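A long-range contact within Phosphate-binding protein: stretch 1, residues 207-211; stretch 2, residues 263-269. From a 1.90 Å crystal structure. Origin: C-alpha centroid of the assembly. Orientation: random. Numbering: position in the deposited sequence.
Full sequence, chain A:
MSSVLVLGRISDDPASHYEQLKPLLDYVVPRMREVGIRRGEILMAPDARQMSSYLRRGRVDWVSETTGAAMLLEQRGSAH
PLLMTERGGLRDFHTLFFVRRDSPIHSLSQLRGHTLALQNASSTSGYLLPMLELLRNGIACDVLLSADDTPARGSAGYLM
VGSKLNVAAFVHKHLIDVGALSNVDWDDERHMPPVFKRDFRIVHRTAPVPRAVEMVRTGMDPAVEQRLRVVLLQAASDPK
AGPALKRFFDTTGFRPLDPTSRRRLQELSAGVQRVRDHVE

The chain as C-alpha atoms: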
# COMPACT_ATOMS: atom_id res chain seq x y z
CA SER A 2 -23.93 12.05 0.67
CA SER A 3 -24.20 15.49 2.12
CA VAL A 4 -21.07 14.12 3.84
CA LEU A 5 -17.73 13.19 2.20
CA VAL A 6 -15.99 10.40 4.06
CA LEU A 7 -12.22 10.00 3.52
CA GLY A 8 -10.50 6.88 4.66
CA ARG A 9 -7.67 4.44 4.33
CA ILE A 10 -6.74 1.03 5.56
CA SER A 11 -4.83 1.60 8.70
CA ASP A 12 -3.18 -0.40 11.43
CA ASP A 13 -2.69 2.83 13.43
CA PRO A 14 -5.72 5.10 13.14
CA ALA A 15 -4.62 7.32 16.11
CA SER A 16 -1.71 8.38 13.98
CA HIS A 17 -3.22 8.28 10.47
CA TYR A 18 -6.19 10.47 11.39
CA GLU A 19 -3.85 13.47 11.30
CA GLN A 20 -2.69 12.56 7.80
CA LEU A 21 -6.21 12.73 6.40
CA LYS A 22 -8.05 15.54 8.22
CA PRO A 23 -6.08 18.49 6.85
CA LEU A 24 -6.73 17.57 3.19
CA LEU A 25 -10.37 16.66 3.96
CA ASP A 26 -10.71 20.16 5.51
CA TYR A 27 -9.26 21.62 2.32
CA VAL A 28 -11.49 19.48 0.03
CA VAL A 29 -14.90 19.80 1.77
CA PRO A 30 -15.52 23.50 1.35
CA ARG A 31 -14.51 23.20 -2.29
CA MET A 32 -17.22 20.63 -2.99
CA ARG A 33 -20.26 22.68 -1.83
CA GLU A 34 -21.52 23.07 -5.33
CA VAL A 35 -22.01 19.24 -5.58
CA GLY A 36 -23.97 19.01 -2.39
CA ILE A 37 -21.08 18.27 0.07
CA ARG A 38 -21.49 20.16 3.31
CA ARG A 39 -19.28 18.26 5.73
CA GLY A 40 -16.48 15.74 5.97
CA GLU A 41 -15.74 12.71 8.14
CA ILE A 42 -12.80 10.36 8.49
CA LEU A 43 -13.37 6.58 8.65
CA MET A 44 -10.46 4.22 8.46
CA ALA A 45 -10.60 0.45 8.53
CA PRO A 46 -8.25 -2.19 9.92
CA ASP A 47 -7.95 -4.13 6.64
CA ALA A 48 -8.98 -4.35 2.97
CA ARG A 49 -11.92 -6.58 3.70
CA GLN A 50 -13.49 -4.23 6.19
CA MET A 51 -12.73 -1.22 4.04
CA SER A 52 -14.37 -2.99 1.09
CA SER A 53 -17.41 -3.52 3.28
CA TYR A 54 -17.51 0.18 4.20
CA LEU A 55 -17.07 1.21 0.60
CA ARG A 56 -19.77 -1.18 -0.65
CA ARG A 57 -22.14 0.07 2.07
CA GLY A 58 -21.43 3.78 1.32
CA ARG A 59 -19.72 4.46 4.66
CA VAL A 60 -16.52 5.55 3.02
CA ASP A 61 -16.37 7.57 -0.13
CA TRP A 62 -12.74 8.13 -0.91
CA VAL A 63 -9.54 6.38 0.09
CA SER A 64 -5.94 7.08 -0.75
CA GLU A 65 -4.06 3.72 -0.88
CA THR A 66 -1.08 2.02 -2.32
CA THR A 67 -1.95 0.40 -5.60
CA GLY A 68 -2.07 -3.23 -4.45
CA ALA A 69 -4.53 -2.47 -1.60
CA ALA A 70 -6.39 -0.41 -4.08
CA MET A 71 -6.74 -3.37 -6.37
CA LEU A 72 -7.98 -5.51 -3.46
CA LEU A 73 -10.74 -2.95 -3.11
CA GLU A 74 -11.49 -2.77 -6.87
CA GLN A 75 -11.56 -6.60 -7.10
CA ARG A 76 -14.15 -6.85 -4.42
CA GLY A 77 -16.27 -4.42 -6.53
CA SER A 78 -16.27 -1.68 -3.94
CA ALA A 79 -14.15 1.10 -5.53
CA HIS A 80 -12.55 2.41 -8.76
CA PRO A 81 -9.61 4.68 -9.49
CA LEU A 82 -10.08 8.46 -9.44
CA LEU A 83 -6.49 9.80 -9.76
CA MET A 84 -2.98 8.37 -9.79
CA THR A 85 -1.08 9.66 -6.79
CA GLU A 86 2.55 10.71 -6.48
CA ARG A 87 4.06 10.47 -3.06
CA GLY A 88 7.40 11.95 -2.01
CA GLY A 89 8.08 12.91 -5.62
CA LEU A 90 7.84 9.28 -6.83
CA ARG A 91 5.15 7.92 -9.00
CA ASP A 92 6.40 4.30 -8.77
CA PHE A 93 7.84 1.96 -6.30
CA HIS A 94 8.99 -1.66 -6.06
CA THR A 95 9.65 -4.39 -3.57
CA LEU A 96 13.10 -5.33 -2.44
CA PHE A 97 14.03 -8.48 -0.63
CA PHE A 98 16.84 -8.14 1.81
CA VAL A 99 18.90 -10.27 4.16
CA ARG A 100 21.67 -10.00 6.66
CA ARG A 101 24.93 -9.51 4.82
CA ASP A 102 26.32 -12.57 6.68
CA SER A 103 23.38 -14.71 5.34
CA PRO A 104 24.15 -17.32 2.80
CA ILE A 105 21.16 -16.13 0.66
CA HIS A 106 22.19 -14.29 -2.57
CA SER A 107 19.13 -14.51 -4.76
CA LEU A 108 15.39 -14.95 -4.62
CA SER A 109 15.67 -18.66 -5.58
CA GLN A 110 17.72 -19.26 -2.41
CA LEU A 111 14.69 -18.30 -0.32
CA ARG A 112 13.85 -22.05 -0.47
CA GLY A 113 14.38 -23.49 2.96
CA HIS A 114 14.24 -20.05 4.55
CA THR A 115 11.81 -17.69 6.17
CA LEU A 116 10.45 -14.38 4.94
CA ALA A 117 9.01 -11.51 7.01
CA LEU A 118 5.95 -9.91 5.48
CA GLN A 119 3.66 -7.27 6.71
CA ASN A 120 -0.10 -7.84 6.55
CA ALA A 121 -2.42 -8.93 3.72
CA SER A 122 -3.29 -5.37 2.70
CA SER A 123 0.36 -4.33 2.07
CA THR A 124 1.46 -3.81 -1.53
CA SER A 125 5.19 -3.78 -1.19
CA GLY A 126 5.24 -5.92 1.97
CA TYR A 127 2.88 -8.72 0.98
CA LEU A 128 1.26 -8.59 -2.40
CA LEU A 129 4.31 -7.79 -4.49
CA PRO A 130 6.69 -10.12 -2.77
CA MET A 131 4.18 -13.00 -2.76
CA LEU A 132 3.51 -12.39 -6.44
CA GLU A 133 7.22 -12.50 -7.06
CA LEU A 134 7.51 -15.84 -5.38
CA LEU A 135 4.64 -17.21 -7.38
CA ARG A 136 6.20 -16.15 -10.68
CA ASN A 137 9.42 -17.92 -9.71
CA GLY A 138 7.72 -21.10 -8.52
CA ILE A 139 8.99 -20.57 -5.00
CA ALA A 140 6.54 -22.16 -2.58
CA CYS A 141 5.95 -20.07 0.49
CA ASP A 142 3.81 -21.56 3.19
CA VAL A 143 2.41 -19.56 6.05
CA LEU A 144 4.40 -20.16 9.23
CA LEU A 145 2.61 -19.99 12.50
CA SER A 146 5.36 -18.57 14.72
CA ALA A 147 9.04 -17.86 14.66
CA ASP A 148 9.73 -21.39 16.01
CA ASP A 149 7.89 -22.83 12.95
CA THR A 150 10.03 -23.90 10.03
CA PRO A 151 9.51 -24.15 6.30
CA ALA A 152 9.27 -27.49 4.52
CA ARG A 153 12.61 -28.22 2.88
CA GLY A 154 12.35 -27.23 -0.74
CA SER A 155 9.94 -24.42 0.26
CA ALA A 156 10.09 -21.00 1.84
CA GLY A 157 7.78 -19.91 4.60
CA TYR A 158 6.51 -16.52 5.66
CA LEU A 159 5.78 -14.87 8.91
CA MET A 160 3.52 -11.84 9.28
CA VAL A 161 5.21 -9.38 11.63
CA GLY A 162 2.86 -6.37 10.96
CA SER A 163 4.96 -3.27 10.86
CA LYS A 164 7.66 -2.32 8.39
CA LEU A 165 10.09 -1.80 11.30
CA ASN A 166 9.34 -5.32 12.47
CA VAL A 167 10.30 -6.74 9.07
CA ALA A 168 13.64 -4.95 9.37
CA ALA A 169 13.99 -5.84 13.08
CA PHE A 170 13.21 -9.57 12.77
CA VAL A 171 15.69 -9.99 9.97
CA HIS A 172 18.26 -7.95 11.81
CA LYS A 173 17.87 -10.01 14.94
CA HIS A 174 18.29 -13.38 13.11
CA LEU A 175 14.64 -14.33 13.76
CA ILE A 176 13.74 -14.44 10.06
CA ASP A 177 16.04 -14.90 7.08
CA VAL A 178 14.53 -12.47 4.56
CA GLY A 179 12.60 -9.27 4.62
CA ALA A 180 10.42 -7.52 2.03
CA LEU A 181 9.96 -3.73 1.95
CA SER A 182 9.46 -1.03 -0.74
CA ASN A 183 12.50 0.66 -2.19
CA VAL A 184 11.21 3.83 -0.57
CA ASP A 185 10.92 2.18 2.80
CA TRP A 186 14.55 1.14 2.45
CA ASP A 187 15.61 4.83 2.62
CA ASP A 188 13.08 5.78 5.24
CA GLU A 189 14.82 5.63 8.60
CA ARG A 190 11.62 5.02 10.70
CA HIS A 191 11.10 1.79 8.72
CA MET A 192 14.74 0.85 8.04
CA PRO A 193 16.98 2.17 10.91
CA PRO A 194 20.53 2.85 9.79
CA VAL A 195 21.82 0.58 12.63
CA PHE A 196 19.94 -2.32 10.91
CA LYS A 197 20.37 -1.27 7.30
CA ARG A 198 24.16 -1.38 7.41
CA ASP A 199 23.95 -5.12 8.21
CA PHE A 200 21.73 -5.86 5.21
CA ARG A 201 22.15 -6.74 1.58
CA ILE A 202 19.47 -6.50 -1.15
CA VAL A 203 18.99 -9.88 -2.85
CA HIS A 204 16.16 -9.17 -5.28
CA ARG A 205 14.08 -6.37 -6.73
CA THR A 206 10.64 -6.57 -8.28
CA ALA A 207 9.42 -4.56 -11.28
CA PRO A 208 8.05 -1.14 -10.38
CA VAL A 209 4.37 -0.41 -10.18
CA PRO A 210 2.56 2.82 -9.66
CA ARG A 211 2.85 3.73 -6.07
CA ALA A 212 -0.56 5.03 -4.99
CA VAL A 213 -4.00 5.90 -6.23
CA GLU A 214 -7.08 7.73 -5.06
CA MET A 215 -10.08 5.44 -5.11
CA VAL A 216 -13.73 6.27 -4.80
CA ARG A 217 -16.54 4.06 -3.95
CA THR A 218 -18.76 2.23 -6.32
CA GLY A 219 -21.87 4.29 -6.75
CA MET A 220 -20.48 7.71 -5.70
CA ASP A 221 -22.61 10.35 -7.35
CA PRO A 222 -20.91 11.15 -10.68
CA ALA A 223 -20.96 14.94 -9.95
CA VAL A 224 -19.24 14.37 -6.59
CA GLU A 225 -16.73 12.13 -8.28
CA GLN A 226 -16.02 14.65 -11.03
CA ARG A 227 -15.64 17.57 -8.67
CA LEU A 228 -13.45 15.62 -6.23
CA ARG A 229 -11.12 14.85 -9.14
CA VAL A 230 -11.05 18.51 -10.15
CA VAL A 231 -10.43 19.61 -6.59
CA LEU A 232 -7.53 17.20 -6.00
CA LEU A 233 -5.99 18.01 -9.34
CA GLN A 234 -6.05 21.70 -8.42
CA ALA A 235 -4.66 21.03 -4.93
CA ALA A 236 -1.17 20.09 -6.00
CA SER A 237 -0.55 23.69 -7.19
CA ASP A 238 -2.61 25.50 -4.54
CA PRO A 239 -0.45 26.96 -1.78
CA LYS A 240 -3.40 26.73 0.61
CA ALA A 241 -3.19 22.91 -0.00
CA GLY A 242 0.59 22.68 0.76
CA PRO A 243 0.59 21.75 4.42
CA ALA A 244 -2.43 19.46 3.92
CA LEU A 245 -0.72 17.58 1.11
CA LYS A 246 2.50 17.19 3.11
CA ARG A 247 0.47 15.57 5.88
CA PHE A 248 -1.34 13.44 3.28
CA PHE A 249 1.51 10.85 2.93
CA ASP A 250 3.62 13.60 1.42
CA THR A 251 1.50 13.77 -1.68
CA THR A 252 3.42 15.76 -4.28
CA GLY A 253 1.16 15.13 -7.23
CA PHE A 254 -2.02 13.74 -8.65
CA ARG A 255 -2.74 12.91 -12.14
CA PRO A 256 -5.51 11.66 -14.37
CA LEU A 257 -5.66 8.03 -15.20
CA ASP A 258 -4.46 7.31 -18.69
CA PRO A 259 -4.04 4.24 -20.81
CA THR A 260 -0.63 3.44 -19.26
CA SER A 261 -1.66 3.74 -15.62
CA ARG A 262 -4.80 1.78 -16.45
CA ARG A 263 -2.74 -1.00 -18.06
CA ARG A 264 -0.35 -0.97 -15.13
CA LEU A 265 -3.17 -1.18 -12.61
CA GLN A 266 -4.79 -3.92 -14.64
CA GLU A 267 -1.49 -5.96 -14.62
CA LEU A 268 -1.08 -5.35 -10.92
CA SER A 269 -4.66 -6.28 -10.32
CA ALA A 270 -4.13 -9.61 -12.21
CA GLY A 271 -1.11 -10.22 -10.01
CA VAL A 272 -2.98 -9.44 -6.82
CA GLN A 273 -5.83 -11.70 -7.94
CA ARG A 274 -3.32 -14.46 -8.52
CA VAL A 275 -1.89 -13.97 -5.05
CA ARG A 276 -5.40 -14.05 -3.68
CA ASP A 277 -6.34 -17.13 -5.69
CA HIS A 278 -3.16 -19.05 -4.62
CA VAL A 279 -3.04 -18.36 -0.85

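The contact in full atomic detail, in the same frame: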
# COMPACT_ATOMS: atom_id res chain seq x y z
N ALA A 207 9.72 -5.62 -10.27
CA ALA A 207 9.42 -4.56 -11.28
C ALA A 207 8.66 -3.46 -10.57
O ALA A 207 7.95 -3.74 -9.59
CB ALA A 207 8.57 -5.13 -12.43
N PRO A 208 8.77 -2.23 -11.06
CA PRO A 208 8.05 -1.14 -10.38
C PRO A 208 6.62 -1.14 -10.77
O PRO A 208 6.27 -1.66 -11.82
CB PRO A 208 8.76 0.12 -10.88
CG PRO A 208 9.16 -0.28 -12.26
CD PRO A 208 9.66 -1.70 -12.10
N VAL A 209 5.79 -0.61 -9.90
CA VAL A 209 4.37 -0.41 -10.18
C VAL A 209 4.07 1.01 -9.76
O VAL A 209 4.81 1.57 -8.97
CB VAL A 209 3.48 -1.43 -9.39
CG1 VAL A 209 3.76 -2.87 -9.82
CG2 VAL A 209 3.68 -1.25 -7.92
N PRO A 210 2.94 1.57 -10.22
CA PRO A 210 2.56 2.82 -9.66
C PRO A 210 2.32 2.67 -8.18
O PRO A 210 1.77 1.70 -7.73
CB PRO A 210 1.29 3.22 -10.38
CG PRO A 210 0.97 2.13 -11.29
CD PRO A 210 1.91 0.99 -11.08
N ARG A 211 2.74 3.69 -7.50
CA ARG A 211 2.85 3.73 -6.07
C ARG A 211 1.52 3.85 -5.33
O ARG A 211 1.26 3.15 -4.35
CB ARG A 211 3.69 4.96 -5.80
CG ARG A 211 3.76 5.28 -4.39
CD ARG A 211 5.10 5.74 -4.00
NE ARG A 211 5.12 5.56 -2.58
CZ ARG A 211 5.90 6.23 -1.77
NH1 ARG A 211 6.77 7.15 -2.22
NH2 ARG A 211 5.80 5.96 -0.48
N ARG A 263 -3.39 0.26 -17.70
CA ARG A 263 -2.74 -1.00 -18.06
C ARG A 263 -1.90 -1.47 -16.89
O ARG A 263 -1.94 -2.62 -16.54
CB ARG A 263 -1.86 -0.85 -19.28
CG ARG A 263 -2.62 -0.75 -20.62
CD ARG A 263 -1.69 -0.60 -21.87
NE ARG A 263 -1.06 0.73 -22.03
CZ ARG A 263 -1.48 1.74 -22.82
NH1 ARG A 263 -2.57 1.66 -23.63
NH2 ARG A 263 -0.79 2.92 -22.79
N ARG A 264 -1.20 -0.56 -16.24
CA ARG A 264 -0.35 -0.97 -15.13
C ARG A 264 -1.17 -1.40 -13.95
O ARG A 264 -0.79 -2.36 -13.27
CB ARG A 264 0.65 0.10 -14.75
CG ARG A 264 1.65 0.36 -15.88
CD ARG A 264 2.61 1.45 -15.50
NE ARG A 264 3.65 0.96 -14.62
CZ ARG A 264 4.42 1.74 -13.88
NH1 ARG A 264 4.23 3.04 -13.86
NH2 ARG A 264 5.35 1.20 -13.08
N LEU A 265 -2.27 -0.72 -13.68
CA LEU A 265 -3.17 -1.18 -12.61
C LEU A 265 -3.83 -2.48 -12.94
O LEU A 265 -4.01 -3.33 -12.07
CB LEU A 265 -4.22 -0.13 -12.27
CG LEU A 265 -3.65 1.10 -11.57
CD1 LEU A 265 -4.84 2.09 -11.36
CD2 LEU A 265 -3.00 0.76 -10.24
N GLN A 266 -4.20 -2.65 -14.21
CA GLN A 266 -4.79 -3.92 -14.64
C GLN A 266 -3.77 -5.10 -14.45
O GLN A 266 -4.14 -6.18 -13.95
CB GLN A 266 -5.31 -3.76 -16.07
CG GLN A 266 -6.20 -4.87 -16.55
CD GLN A 266 -5.41 -6.15 -16.74
OE1 GLN A 266 -4.42 -6.16 -17.46
NE2 GLN A 266 -5.80 -7.22 -16.06
N GLU A 267 -2.51 -4.88 -14.79
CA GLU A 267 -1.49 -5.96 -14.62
C GLU A 267 -1.28 -6.26 -13.14
O GLU A 267 -1.17 -7.41 -12.73
CB GLU A 267 -0.19 -5.57 -15.23
CG GLU A 267 -0.28 -5.61 -16.73
CD GLU A 267 0.92 -4.97 -17.42
OE1 GLU A 267 1.86 -4.53 -16.73
OE2 GLU A 267 0.90 -4.93 -18.68
N LEU A 268 -1.23 -5.20 -12.35
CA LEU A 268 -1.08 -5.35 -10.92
C LEU A 268 -2.28 -6.04 -10.36
O LEU A 268 -2.15 -7.01 -9.59
CB LEU A 268 -0.86 -4.00 -10.25
CG LEU A 268 -0.93 -3.99 -8.73
CD1 LEU A 268 0.09 -4.93 -8.11
CD2 LEU A 268 -0.68 -2.58 -8.26
N SER A 269 -3.47 -5.59 -10.73
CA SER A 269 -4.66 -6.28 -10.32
C SER A 269 -4.65 -7.80 -10.65
O SER A 269 -4.94 -8.63 -9.80
CB SER A 269 -5.88 -5.65 -10.91
OG SER A 269 -6.96 -6.33 -10.36
O HOH W 1 3.89 -1.88 -14.32

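The guanidinium group of Arg264 organises most of this contact, meeting three consecutive residues of stretch 1 in three different ways. Pro208 O lies at its edge, near the plane of the group; Pro210 N lies over one face, 3.8 Å from Arg264 NH2; and Val209 CA approaches obliquely, 3.5 Å from the same NH2 atom. One atom at the tip of a long helical side chain, NH2, thus meets three consecutive residues of an extended segment, and both the edge and a face of the group are in use.

The edge-on approach carries the direct hydrogen bond between the stretches. Arg264 NH2 donates to Pro208 O at 3.3 Å, with an N-H...O angle of 146°, and the bond is weak on these figures. A water molecule supplements it. Arg264 NE donates to this water over 2.9 Å, and the water in turn donates a weak hydrogen bond to Pro208 O at 3.5 Å. The carbonyl oxygen is therefore reached twice from the same guanidinium, directly through NH2 and indirectly through NE. Arg264 NH1 and NH2 also find hydrogen-bonding partners elsewhere in the structure, so the weak bond to Pro208 is not the sole polar tie of this group.

The packing around Pro210 accounts for much of the remaining contact. Its ring, with a C-gamma endo pucker, has its CD atom 3.8 Å from Arg264 CZ, an ordinary van der Waals contact with the central carbon of the charged group. As a proline, Pro210 has no backbone N-H to offer, so its nitrogen over the guanidinium face makes a packing contact. Pro210 and Arg264 bury 79 and 82 Å² respectively, the largest shares in a total of 277 Å² summed over both sides.

Arg264 reaches stretch 1 with its CA-to-CB bond pointing toward it and with chi1 in m, chi2 in t and chi3 in p. The extended chi2 carries the chain outward from the helix, and the turn at chi3 sets the orientation of the terminal group. The backbones themselves come fairly close: the nearest CA atoms across the contact, Val209 CA and Arg264 CA, are 6.9 Å apart.

Apolar contacts extend the contact along the helix. Leu268, one turn after Arg264, also has its CA-to-CB bond toward stretch 1, and its CD2 comes within 4.5 Å of Val209 CB. Leu265 starts sideways, but the end of its side chain comes nearer, placing CD2 4.3 Å from Pro210 CG. Both leucines are buried, and these looser contacts add apolar packing away from the guanidinium, against Val209 and Pro210.

The helix presents these side chains from a regular backbone. Leu268 N donates to Arg264 O at 3.0 Å, a bond that links two of the contacting residues and keeps them one turn apart, while Ser269 N donates to Leu265 O at 2.7 Å. Glu267 and Gln266, by contrast, have side chains out of reach of stretch 1.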